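Local coordinates for regulatory protein E2 (Bovine papillomavirus type 1, PDB 2JEX), which regulates transcription from the viral genome and takes part with protein E1 in starting viral DNA replication, this chain being its N-terminal transactivation domain, at residues R115-F121 / H185-Q191; F121-N127 / F180-G184; V133-L137 / A148-A152; E90-D96 / C109-G113. The protein carries 1 engineered substitution. All blocks are in the same frame, centred on the assembly; numbering follows the deposited sequence.

Interaction 1 of 4, residues R115-F121 / H185-Q191; sequences RVVEVEF and HYSVRDQ
Residues 115-120 and 186-189 run as antiparallel neighbours, their axes 4.7 Å apart at closest approach and the N-to-C directions at 164°. Both backbones are extended, and the register sets Glu118 against Arg189, Val119 against Val188 and Glu120 against Ser187. Glu118 and Arg189 form a hydrogen-bonded pair (Glu118 N to Arg189 O 3.0 Å, Arg189 N to Glu118 O 2.9 Å), as do Glu120 and Ser187 (Glu120 N to Ser187 O 3.0 Å, Ser187 N to Glu120 O 2.9 Å). Val119 and Val188 are the non-hydrogen-bonded pair between them, their CA atoms drawn in to 4.6 Å. Polar Glu118, Glu120, Ser187 and Arg189 occupy the more solvent-exposed face; beta-branched Val117, Val119 and Val188, all chi1 t, fill the other. This is the usual two-faced strand pair within the antiparallel sheet of the domain, and Phe173 of helix 173-180 covers Val119 and Val188. Val188 wedges between two valines, its CG1 3.8 Å from Val117 CG1 and its CG2 4.2 Å from Val119 CG2. Tyr186 CB (chi1 p) fits the next notch, 4.0 Å from both Val119 CG1 and Phe121 CD2, while its OH reaches Gly154 O. At the far end Arg115 (chi1 p, then t, t) reaches across to Asp190 (chi1 t) in a salt bridge, NE to OD1 2.8 Å and NH2 to OD2 3.2 Å, with Gln191 OE1 over one face of the guanidinium.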
loop_
_atom_site.group_PDB
_atom_site.type_symbol
_atom_site.label_atom_id
_atom_site.label_comp_id
_atom_site.label_asym_id
_atom_site.label_seq_id
_atom_site.Cartn_x
_atom_site.Cartn_y
_atom_site.Cartn_z
ATOM N N ARG A 115 2.790 11.439 6.212
ATOM C CA ARG A 115 3.704 12.517 6.577
ATOM C C ARG A 115 5.149 12.083 6.416
ATOM O O ARG A 115 5.453 10.890 6.393
ATOM C CB ARG A 115 3.441 13.028 7.997
ATOM C CG ARG A 115 3.910 12.103 9.083
ATOM C CD ARG A 115 3.353 12.553 10.403
ATOM N NE ARG A 115 3.863 11.732 11.493
ATOM C CZ ARG A 115 3.279 10.626 11.941
ATOM N NH1 ARG A 115 2.154 10.176 11.388
ATOM N NH2 ARG A 115 3.825 9.964 12.949
ATOM N N VAL A 116 6.039 13.062 6.304
ATOM C CA VAL A 116 7.449 12.768 6.091
ATOM C C VAL A 116 8.231 12.822 7.403
ATOM O O VAL A 116 8.168 13.801 8.151
ATOM C CB VAL A 116 8.075 13.691 4.993
ATOM C CG1 VAL A 116 9.568 13.458 4.871
ATOM C CG2 VAL A 116 7.388 13.454 3.629
ATOM N N VAL A 117 8.955 11.742 7.671
ATOM C CA VAL A 117 9.925 11.697 8.757
ATOM C C VAL A 117 11.334 11.902 8.171
ATOM O O VAL A 117 11.701 11.277 7.171
ATOM C CB VAL A 117 9.785 10.372 9.560
ATOM C CG1 VAL A 117 10.924 10.183 10.537
ATOM C CG2 VAL A 117 8.455 10.371 10.322
ATOM N N GLU A 118 12.096 12.809 8.772
ATOM C CA GLU A 118 13.449 13.112 8.303
ATOM C C GLU A 118 14.511 12.632 9.286
ATOM O O GLU A 118 14.433 12.913 10.482
ATOM C CB GLU A 118 13.636 14.613 8.043
ATOM C CG GLU A 118 15.017 14.937 7.453
ATOM C CD GLU A 118 15.308 16.433 7.329
ATOM O OE1 GLU A 118 15.837 16.822 6.260
ATOM O OE2 GLU A 118 15.023 17.209 8.283
ATOM N N VAL A 119 15.495 11.901 8.771
ATOM C CA VAL A 119 16.605 11.424 9.593
ATOM C C VAL A 119 17.916 12.051 9.119
ATOM O O VAL A 119 18.246 12.007 7.933
ATOM C CB VAL A 119 16.709 9.872 9.627
ATOM C CG1 VAL A 119 17.826 9.430 10.575
ATOM C CG2 VAL A 119 15.403 9.267 10.092
ATOM N N GLU A 120 18.640 12.642 10.058
ATOM C CA GLU A 120 19.929 13.266 9.787
ATOM C C GLU A 120 21.009 12.411 10.428
ATOM O O GLU A 120 20.911 12.052 11.601
ATOM C CB GLU A 120 19.958 14.692 10.349
ATOM C CG GLU A 120 21.258 15.445 10.110
ATOM C CD GLU A 120 21.499 16.522 11.159
ATOM O OE1 GLU A 120 21.857 16.171 12.304
ATOM O OE2 GLU A 120 21.338 17.718 10.844
ATOM N N PHE A 121 22.048 12.095 9.668
ATOM C CA PHE A 121 22.969 11.050 10.100
ATOM C C PHE A 121 24.186 11.433 10.942
ATOM O O PHE A 121 24.295 10.993 12.087
ATOM C CB PHE A 121 23.290 10.088 8.947
ATOM C CG PHE A 121 22.097 9.289 8.517
ATOM C CD1 PHE A 121 21.383 9.642 7.387
ATOM C CD2 PHE A 121 21.640 8.221 9.298
ATOM C CE1 PHE A 121 20.251 8.921 7.004
ATOM C CE2 PHE A 121 20.510 7.493 8.926
ATOM C CZ PHE A 121 19.812 7.844 7.776
ATOM N N HIS A 185 25.516 7.747 15.004
ATOM C CA HIS A 185 24.542 8.650 15.594
ATOM C C HIS A 185 23.639 9.240 14.518
ATOM O O HIS A 185 23.999 9.302 13.351
ATOM C CB HIS A 185 25.249 9.767 16.350
ATOM C CG HIS A 185 26.142 9.276 17.442
ATOM N ND1 HIS A 185 27.422 8.825 17.208
ATOM C CD2 HIS A 185 25.939 9.164 18.776
ATOM C CE1 HIS A 185 27.975 8.461 18.351
ATOM N NE2 HIS A 185 27.096 8.659 19.319
ATOM N N TYR A 186 22.449 9.653 14.924
ATOM C CA TYR A 186 21.480 10.225 14.010
ATOM C C TYR A 186 20.423 10.933 14.844
ATOM O O TYR A 186 20.351 10.742 16.060
ATOM C CB TYR A 186 20.852 9.141 13.125
ATOM C CG TYR A 186 20.267 7.986 13.900
ATOM C CD1 TYR A 186 18.937 8.009 14.323
ATOM C CD2 TYR A 186 21.041 6.878 14.220
ATOM C CE1 TYR A 186 18.388 6.955 15.036
ATOM C CE2 TYR A 186 20.505 5.812 14.951
ATOM C CZ TYR A 186 19.179 5.857 15.357
ATOM O OH TYR A 186 18.639 4.806 16.066
ATOM N N SER A 187 19.629 11.771 14.189
ATOM C CA SER A 187 18.532 12.455 14.848
ATOM C C SER A 187 17.306 12.339 13.956
ATOM O O SER A 187 17.405 12.400 12.729
ATOM C CB SER A 187 18.882 13.920 15.145
ATOM O OG SER A 187 18.992 14.670 13.943
ATOM N N VAL A 188 16.153 12.157 14.591
ATOM C CA VAL A 188 14.908 11.854 13.894
ATOM C C VAL A 188 13.905 12.970 14.165
ATOM O O VAL A 188 13.605 13.277 15.328
ATOM C CB VAL A 188 14.322 10.513 14.390
ATOM C CG1 VAL A 188 13.051 10.168 13.634
ATOM C CG2 VAL A 188 15.348 9.398 14.275
ATOM N N ARG A 189 13.417 13.589 13.095
ATOM C CA ARG A 189 12.356 14.580 13.190
ATOM C C ARG A 189 11.084 13.970 12.609
ATOM O O ARG A 189 11.049 13.589 11.429
ATOM C CB ARG A 189 12.756 15.875 12.467
ATOM C CG ARG A 189 11.585 16.794 12.128
ATOM C CD ARG A 189 11.998 18.253 11.981
ATOM N NE ARG A 189 11.540 19.059 13.117
ATOM C CZ ARG A 189 12.329 19.759 13.928
ATOM N NH1 ARG A 189 13.644 19.786 13.745
ATOM N NH2 ARG A 189 11.796 20.449 14.923
ATOM N N ASP A 190 10.052 13.853 13.444
ATOM C CA ASP A 190 8.800 13.221 13.029
ATOM C C ASP A 190 7.724 14.246 12.658
ATOM O O ASP A 190 7.141 14.168 11.548
ATOM C CB ASP A 190 8.296 12.234 14.099
ATOM C CG ASP A 190 6.950 11.588 13.740
ATOM O OD1 ASP A 190 6.487 11.704 12.583
ATOM O OD2 ASP A 190 6.344 10.957 14.635
ATOM N N GLN A 191 7.449 15.169 13.585
ATOM C CA GLN A 191 6.493 16.265 13.377
ATOM C C GLN A 191 6.975 17.504 14.135
ATOM O O GLN A 191 7.516 18.440 13.539
ATOM C CB GLN A 191 5.064 15.895 13.838
ATOM C CG GLN A 191 4.411 14.741 13.083
ATOM C CD GLN A 191 2.966 14.498 13.486
ATOM O OE1 GLN A 191 2.678 13.645 14.328
ATOM N NE2 GLN A 191 2.046 15.240 12.874
#

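Interaction 2 of 4, residues F121-N127 / F180-G184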
loop_
_atom_site.group_PDB
_atom_site.type_symbol
_atom_site.label_atom_id
_atom_site.label_comp_id
_atom_site.label_asym_id
_atom_site.label_seq_id
_atom_site.Cartn_x
_atom_site.Cartn_y
_atom_site.Cartn_z
ATOM N N PHE A 121 22.048 12.095 9.668
ATOM C CA PHE A 121 22.969 11.050 10.100
ATOM C C PHE A 121 24.186 11.433 10.942
ATOM O O PHE A 121 24.295 10.993 12.087
ATOM C CB PHE A 121 23.290 10.088 8.947
ATOM C CG PHE A 121 22.097 9.289 8.517
ATOM C CD1 PHE A 121 21.383 9.642 7.387
ATOM C CD2 PHE A 121 21.640 8.221 9.298
ATOM C CE1 PHE A 121 20.251 8.921 7.004
ATOM C CE2 PHE A 121 20.510 7.493 8.926
ATOM C CZ PHE A 121 19.812 7.844 7.776
ATOM N N ASP A 122 25.105 12.240 10.450
ATOM C CA ASP A 122 26.333 12.377 11.270
ATOM C C ASP A 122 26.468 13.722 11.983
ATOM O O ASP A 122 27.570 14.246 12.134
ATOM C CB ASP A 122 27.585 12.000 10.453
ATOM C CG ASP A 122 27.711 10.490 10.255
ATOM O OD1 ASP A 122 27.584 9.757 11.254
ATOM O OD2 ASP A 122 27.929 10.029 9.112
ATOM N N GLY A 123 25.331 14.252 12.442
ATOM C CA GLY A 123 25.216 15.664 12.821
ATOM C C GLY A 123 25.429 16.526 11.582
ATOM O O GLY A 123 25.796 17.698 11.676
ATOM N N ASN A 124 25.187 15.932 10.419
ATOM C CA ASN A 124 25.545 16.518 9.133
ATOM C C ASN A 124 24.275 16.781 8.315
ATOM O O ASN A 124 23.648 15.853 7.784
ATOM C CB ASN A 124 26.534 15.580 8.415
ATOM C CG ASN A 124 27.032 16.106 7.063
ATOM O OD1 ASN A 124 27.797 15.411 6.384
ATOM N ND2 ASN A 124 26.610 17.312 6.664
ATOM N N ALA A 125 23.912 18.063 8.230
ATOM C CA ALA A 125 22.670 18.512 7.602
ATOM C C ALA A 125 22.526 18.064 6.148
ATOM O O ALA A 125 21.411 18.014 5.616
ATOM C CB ALA A 125 22.545 20.036 7.707
ATOM N N SER A 126 23.657 17.753 5.518
ATOM C CA SER A 126 23.687 17.260 4.141
ATOM C C SER A 126 23.660 15.733 4.101
ATOM O O SER A 126 23.534 15.152 3.030
ATOM C CB SER A 126 24.914 17.794 3.388
ATOM O OG SER A 126 26.110 17.218 3.901
ATOM N N ASN A 127 23.795 15.087 5.259
ATOM C CA ASN A 127 23.672 13.624 5.359
ATOM C C ASN A 127 22.320 13.237 5.967
ATOM O O ASN A 127 22.175 13.056 7.183
ATOM C CB ASN A 127 24.848 13.009 6.134
ATOM C CG ASN A 127 24.915 11.484 6.020
ATOM O OD1 ASN A 127 25.684 10.840 6.736
ATOM N ND2 ASN A 127 24.113 10.903 5.131
ATOM N N PHE A 180 24.159 4.689 6.065
ATOM C CA PHE A 180 24.250 6.092 5.639
ATOM C C PHE A 180 25.071 6.995 6.560
ATOM O O PHE A 180 25.250 8.183 6.270
ATOM C CB PHE A 180 22.844 6.676 5.440
ATOM C CG PHE A 180 21.946 5.840 4.556
ATOM C CD1 PHE A 180 20.686 5.465 4.988
ATOM C CD2 PHE A 180 22.369 5.420 3.293
ATOM C CE1 PHE A 180 19.852 4.706 4.187
ATOM C CE2 PHE A 180 21.547 4.656 2.478
ATOM C CZ PHE A 180 20.278 4.299 2.927
ATOM N N SER A 181 25.552 6.442 7.668
ATOM C CA SER A 181 26.382 7.196 8.594
ATOM C C SER A 181 27.774 6.589 8.761
ATOM O O SER A 181 28.002 5.409 8.490
ATOM C CB SER A 181 25.716 7.345 9.972
ATOM O OG SER A 181 26.014 6.240 10.810
ATOM N N THR A 182 28.689 7.432 9.224
ATOM C CA THR A 182 30.073 7.053 9.472
ATOM C C THR A 182 30.334 6.886 10.978
ATOM O O THR A 182 31.255 6.167 11.380
ATOM C CB THR A 182 31.047 8.081 8.830
ATOM O OG1 THR A 182 30.719 9.405 9.263
ATOM C CG2 THR A 182 30.923 8.051 7.324
ATOM N N THR A 183 29.502 7.527 11.803
ATOM C CA THR A 183 29.629 7.490 13.270
ATOM C C THR A 183 28.612 6.573 13.976
ATOM O O THR A 183 28.930 5.949 14.981
ATOM C CB THR A 183 29.507 8.906 13.881
ATOM O OG1 THR A 183 28.264 9.501 13.459
ATOM C CG2 THR A 183 30.677 9.792 13.446
ATOM N N GLY A 184 27.385 6.506 13.468
ATOM C CA GLY A 184 26.359 5.671 14.100
ATOM C C GLY A 184 25.254 6.462 14.782
ATOM O O GLY A 184 24.185 5.924 15.090
#
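Phe121 turns its CB toward residues 180-184 and offers its ring face to Phe180, whose CB sits 3.8 Å from the Phe121 ring centroid, 13° off the normal: a CH-pi contact between two large apolar side chains. Asp122 follows and supplies the polar core. Its OD2 accepts from Thr182 N at 2.7 Å and, weakly, from Thr182 OG1 at 2.9 Å; its OD1 accepts from Thr183 N at 3.0 Å and, at a very short 2.3 Å, from Thr183 OG1. A carboxylate suits a place where two backbone amides and two hydroxyls converge. Gly123, with phi +64°, allows the chain to swing away, and Asn124 to Asn127 form a type I turn (Asn127 N to Asn124 O 2.6 Å). Asn127 then comes back: its backbone O takes the hydrogen bond from Phe121 N at 2.7 Å, and its side chain lies against the Phe180 carbonyl. The contact thus sets the connection between strands 110-120 and 128-140 against the C-terminal end of helix 173-180 and the turn leading into strand 186-189.

Interaction 3 of 4, residues V133-L137 / A148-A152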
loop_
_atom_site.group_PDB
_atom_site.type_symbol
_atom_site.label_atom_id
_atom_site.label_comp_id
_atom_site.label_asym_id
_atom_site.label_seq_id
_atom_site.Cartn_x
_atom_site.Cartn_y
_atom_site.Cartn_z
ATOM N N VAL A 133 5.545 8.149 6.544
ATOM C CA VAL A 133 4.847 7.418 7.601
ATOM C C VAL A 133 3.353 7.744 7.560
ATOM O O VAL A 133 2.965 8.879 7.297
ATOM C CB VAL A 133 5.449 7.728 8.996
ATOM C CG1 VAL A 133 4.771 6.912 10.099
ATOM C CG2 VAL A 133 6.934 7.426 8.989
ATOM N N TYR A 134 2.525 6.735 7.809
ATOM C CA TYR A 134 1.069 6.888 7.776
ATOM C C TYR A 134 0.489 6.846 9.183
ATOM O O TYR A 134 0.780 5.932 9.951
ATOM C CB TYR A 134 0.434 5.835 6.848
ATOM C CG TYR A 134 0.816 6.058 5.397
ATOM C CD1 TYR A 134 1.925 5.418 4.833
ATOM C CD2 TYR A 134 0.094 6.940 4.601
ATOM C CE1 TYR A 134 2.292 5.639 3.505
ATOM C CE2 TYR A 134 0.455 7.171 3.276
ATOM C CZ TYR A 134 1.557 6.526 2.737
ATOM O OH TYR A 134 1.906 6.768 1.424
ATOM N N SER A 135 -0.315 7.850 9.525
ATOM C CA SER A 135 -0.862 7.971 10.876
ATOM C C SER A 135 -1.950 6.937 11.149
ATOM O O SER A 135 -2.231 6.617 12.311
ATOM C CB SER A 135 -1.406 9.383 11.119
ATOM O OG SER A 135 -2.507 9.672 10.267
ATOM N N ASN A 136 -2.551 6.418 10.077
ATOM C CA ASN A 136 -3.669 5.485 10.190
ATOM C C ASN A 136 -3.437 4.225 9.371
ATOM O O ASN A 136 -3.299 4.281 8.149
ATOM C CB ASN A 136 -4.998 6.170 9.817
ATOM C CG ASN A 136 -5.292 7.403 10.687
ATOM O OD1 ASN A 136 -5.091 7.385 11.903
ATOM N ND2 ASN A 136 -5.764 8.473 10.058
ATOM N N LEU A 137 -3.372 3.095 10.070
ATOM C CA LEU A 137 -3.098 1.805 9.454
ATOM C C LEU A 137 -4.225 0.839 9.763
ATOM O O LEU A 137 -4.642 0.706 10.916
ATOM C CB LEU A 137 -1.776 1.218 9.963
ATOM C CG LEU A 137 -0.461 2.005 9.877
ATOM C CD1 LEU A 137 0.685 1.202 10.492
ATOM C CD2 LEU A 137 -0.136 2.370 8.443
ATOM N N ALA A 148 -4.590 0.958 13.548
ATOM C CA ALA A 148 -3.325 1.124 14.241
ATOM C C ALA A 148 -2.722 2.471 13.859
ATOM O O ALA A 148 -2.990 2.997 12.781
ATOM C CB ALA A 148 -2.374 -0.014 13.898
ATOM N N LYS A 149 -1.930 3.039 14.762
ATOM C CA LYS A 149 -1.259 4.304 14.496
ATOM C C LYS A 149 0.233 4.063 14.323
ATOM O O LYS A 149 0.833 3.264 15.040
ATOM C CB LYS A 149 -1.520 5.312 15.630
ATOM C CG LYS A 149 -2.868 6.060 15.550
ATOM C CD LYS A 149 -4.056 5.164 15.924
ATOM C CE LYS A 149 -5.324 5.980 16.161
ATOM N NZ LYS A 149 -6.388 5.152 16.808
ATOM N N ALA A 150 0.826 4.743 13.356
ATOM C CA ALA A 150 2.257 4.631 13.132
ATOM C C ALA A 150 2.970 5.925 13.487
ATOM O O ALA A 150 2.411 7.019 13.358
ATOM C CB ALA A 150 2.558 4.230 11.689
ATOM N N GLY A 151 4.210 5.783 13.943
ATOM C CA GLY A 151 5.050 6.926 14.253
ATOM C C GLY A 151 6.504 6.529 14.198
ATOM O O GLY A 151 6.818 5.384 13.882
ATOM N N ALA A 152 7.373 7.487 14.509
ATOM C CA ALA A 152 8.809 7.282 14.598
ATOM C C ALA A 152 9.362 7.795 15.930
ATOM O O ALA A 152 8.864 8.782 16.492
ATOM C CB ALA A 152 9.505 7.979 13.453
#
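The chain of residues 133-137 is extended at both ends but turns a corner at Ser135 (phi/psi -73/-22°), whereas 148-152 stays extended throughout. Leu137 and Ala148 make an antiparallel hydrogen-bonded pair, with Leu137 N to Ala148 O 2.7 Å and Ala148 N to Leu137 O 2.6 Å. The pairing then loosens. CA atoms of Ser135 and Ala150 are still 5.1 Å apart, but Val133 and Gly151 stand at 6.7 Å, and the register has slipped by one residue because the corner takes up an extra one. Here Ser135 O meets Lys149 CA at 3.3 Å in a CA-H...O contact.

Ala150 fills the crook of the corner. Its CB lies 3.0 Å from Tyr134 O, 3.8 Å from Val133 CG1 and 3.8 Å from Leu137 CD1, so a methyl is about as much as this tight hollow can hold. Leu137 CB also packs on Ala148 CB at 4.2 Å, on the same face of the sheet. Lys149 points its CA-to-CB bond away, its charged chain being exposed.

The arrangement is a beta hairpin, strands 128-140 and 145-152, with its first strand kinked. Strand 110-120 bonds to the outer edge of that first strand and strand 157-161 to that of the second, so the irregularity lies well inside the antiparallel sheet of the transactivation domain.

Interaction 4 of 4, residues E90-D96 / C109-G113; sequences EPWSLLD and CFKKG
A cation-pi contact joins the loop that follows the long helices of the domain to the first strand of its beta sheet. Residues 90-93 run extended, 94-96 take helical angles, and 110-113 are strand; the nearest CA atoms are those of Asp96 and Lys112, 6.0 Å apart. Lys112 (chi1 m, chi2 t, chi3 m, chi4 t) lays its chain over Trp92 (chi1 m, chi2 89°): NZ is 3.7 Å from the centroid of the five-membered ring, 15° off its normal, and CE 4.0 Å above the centroid of the six-membered ring. NZ also donates to Pro91 O at 2.6 Å and forms a salt bridge with Glu90 OE2 at 3.1 Å. Trp92 CZ3 touches Phe110 CB at 3.8 Å. Beyond, Ser93 OG accepts from Asp96 N at 3.3 Å in an ST motif, and Asp96 OD2 accepts from Ser93 N at 2.8 Å; Asp96 OD1 holds Arg101 in a salt bridge. The Glu90 carboxylate balances the ammonium charge, and the Pro91 carbonyl and indole pi face stabilise it further.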
loop_
_atom_site.group_PDB
_atom_site.type_symbol
_atom_site.label_atom_id
_atom_site.label_comp_id
_atom_site.label_asym_id
_atom_site.label_seq_id
_atom_site.Cartn_x
_atom_site.Cartn_y
_atom_site.Cartn_z
ATOM N N GLU A 90 -15.774 5.295 6.366
ATOM C CA GLU A 90 -14.772 6.345 6.172
ATOM C C GLU A 90 -14.560 6.696 4.692
ATOM O O GLU A 90 -14.896 5.898 3.816
ATOM C CB GLU A 90 -13.439 5.896 6.787
ATOM C CG GLU A 90 -13.517 5.487 8.257
ATOM C CD GLU A 90 -12.185 5.015 8.815
ATOM O OE1 GLU A 90 -12.175 4.470 9.947
ATOM O OE2 GLU A 90 -11.147 5.188 8.130
ATOM N N PRO A 91 -14.007 7.891 4.407
ATOM C CA PRO A 91 -13.666 8.204 3.019
ATOM C C PRO A 91 -12.388 7.488 2.583
ATOM O O PRO A 91 -11.401 7.487 3.314
ATOM C CB PRO A 91 -13.445 9.725 3.033
ATOM C CG PRO A 91 -13.777 10.189 4.427
ATOM C CD PRO A 91 -13.670 9.003 5.314
ATOM N N TRP A 92 -12.424 6.879 1.403
ATOM C CA TRP A 92 -11.285 6.162 0.844
ATOM C C TRP A 92 -11.064 6.634 -0.573
ATOM O O TRP A 92 -11.956 6.542 -1.406
ATOM C CB TRP A 92 -11.539 4.648 0.836
ATOM C CG TRP A 92 -11.531 4.043 2.195
ATOM C CD1 TRP A 92 -12.599 3.898 3.039
ATOM C CD2 TRP A 92 -10.401 3.504 2.883
ATOM N NE1 TRP A 92 -12.202 3.301 4.208
ATOM C CE2 TRP A 92 -10.855 3.054 4.144
ATOM C CE3 TRP A 92 -9.040 3.364 2.561
ATOM C CZ2 TRP A 92 -9.998 2.465 5.084
ATOM C CZ3 TRP A 92 -8.186 2.778 3.498
ATOM C CH2 TRP A 92 -8.672 2.336 4.742
ATOM N N SER A 93 -9.871 7.135 -0.851
ATOM C CA SER A 93 -9.537 7.552 -2.202
ATOM C C SER A 93 -8.911 6.409 -3.011
ATOM O O SER A 93 -8.701 5.289 -2.507
ATOM C CB SER A 93 -8.599 8.753 -2.161
ATOM O OG SER A 93 -7.349 8.356 -1.644
ATOM N N LEU A 94 -8.631 6.702 -4.276
ATOM C CA LEU A 94 -7.908 5.784 -5.140
ATOM C C LEU A 94 -6.539 5.435 -4.551
ATOM O O LEU A 94 -6.180 4.264 -4.469
ATOM C CB LEU A 94 -7.767 6.379 -6.546
ATOM C CG LEU A 94 -9.042 6.410 -7.398
ATOM C CD1 LEU A 94 -8.816 7.259 -8.631
ATOM C CD2 LEU A 94 -9.477 5.007 -7.793
ATOM N N LEU A 95 -5.799 6.443 -4.105
ATOM C CA LEU A 95 -4.468 6.216 -3.554
ATOM C C LEU A 95 -4.460 5.456 -2.228
ATOM O O LEU A 95 -3.551 4.653 -1.989
ATOM C CB LEU A 95 -3.697 7.528 -3.434
ATOM C CG LEU A 95 -3.188 8.070 -4.777
ATOM C CD1 LEU A 95 -2.499 9.399 -4.578
ATOM C CD2 LEU A 95 -2.261 7.072 -5.492
ATOM N N ASP A 96 -5.463 5.695 -1.379
ATOM C CA ASP A 96 -5.577 4.976 -0.104
ATOM C C ASP A 96 -5.742 3.485 -0.357
ATOM O O ASP A 96 -5.322 2.656 0.445
ATOM C CB ASP A 96 -6.772 5.472 0.720
ATOM C CG ASP A 96 -6.730 6.962 0.994
ATOM O OD1 ASP A 96 -5.641 7.495 1.298
ATOM O OD2 ASP A 96 -7.801 7.599 0.916
ATOM N N CYS A 109 -1.225 -3.834 4.487
ATOM C CA CYS A 109 -2.250 -3.084 5.212
ATOM C C CYS A 109 -2.563 -1.771 4.498
ATOM O O CYS A 109 -1.694 -1.177 3.849
ATOM C CB CYS A 109 -1.862 -2.842 6.688
ATOM S SG CYS A 109 -0.529 -1.639 7.020
ATOM N N PHE A 110 -3.810 -1.323 4.615
ATOM C CA PHE A 110 -4.216 -0.064 4.010
ATOM C C PHE A 110 -3.844 1.099 4.927
ATOM O O PHE A 110 -3.769 0.942 6.151
ATOM C CB PHE A 110 -5.703 -0.089 3.638
ATOM C CG PHE A 110 -6.071 -1.226 2.713
ATOM C CD1 PHE A 110 -6.723 -2.359 3.202
ATOM C CD2 PHE A 110 -5.737 -1.182 1.358
ATOM C CE1 PHE A 110 -7.047 -3.418 2.360
ATOM C CE2 PHE A 110 -6.064 -2.243 0.500
ATOM C CZ PHE A 110 -6.716 -3.364 0.998
ATOM N N LYS A 111 -3.567 2.255 4.327
ATOM C CA LYS A 111 -2.942 3.358 5.057
ATOM C C LYS A 111 -3.469 4.720 4.634
ATOM O O LYS A 111 -3.547 5.015 3.444
ATOM C CB LYS A 111 -1.416 3.338 4.881
ATOM C CG LYS A 111 -0.766 1.967 4.917
ATOM C CD LYS A 111 0.739 2.095 5.001
ATOM C CE LYS A 111 1.474 0.943 4.365
ATOM N NZ LYS A 111 0.818 -0.393 4.482
ATOM N N LYS A 112 -3.821 5.548 5.617
ATOM C CA LYS A 112 -4.181 6.949 5.366
ATOM C C LYS A 112 -3.416 7.891 6.305
ATOM O O LYS A 112 -2.989 7.485 7.390
ATOM C CB LYS A 112 -5.693 7.161 5.495
ATOM C CG LYS A 112 -6.539 6.330 4.513
ATOM C CD LYS A 112 -7.976 6.816 4.425
ATOM C CE LYS A 112 -8.781 6.359 5.625
ATOM N NZ LYS A 112 -10.254 6.397 5.380
ATOM N N GLY A 113 -3.243 9.139 5.877
ATOM C CA GLY A 113 -2.577 10.156 6.692
ATOM C C GLY A 113 -1.064 10.104 6.561
ATOM O O GLY A 113 -0.371 9.663 7.474
#

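In the fold
From the N-terminal helices the chain first reaches interaction 4, which closes a short loop containing helix 99-103 and leads straight into strand 110-120. Farther along that strand interaction 1 opens, and at its end interaction 2, the two sharing Phe121. Interaction 3, the hairpin contact, is the first of these three to close; interaction 2 closes round it and interaction 1 round both, so the three are concentric and none cross. Interaction 4 stands in series before them. Strand 110-120 is the common thread: hydrogen bonds to strand 128-140 connect interaction 3 with both 1 and 4. The centres of interaction 2 and interaction 4 lie about 34 Å apart, the contacts running from the helical part to the far tip of the sheet.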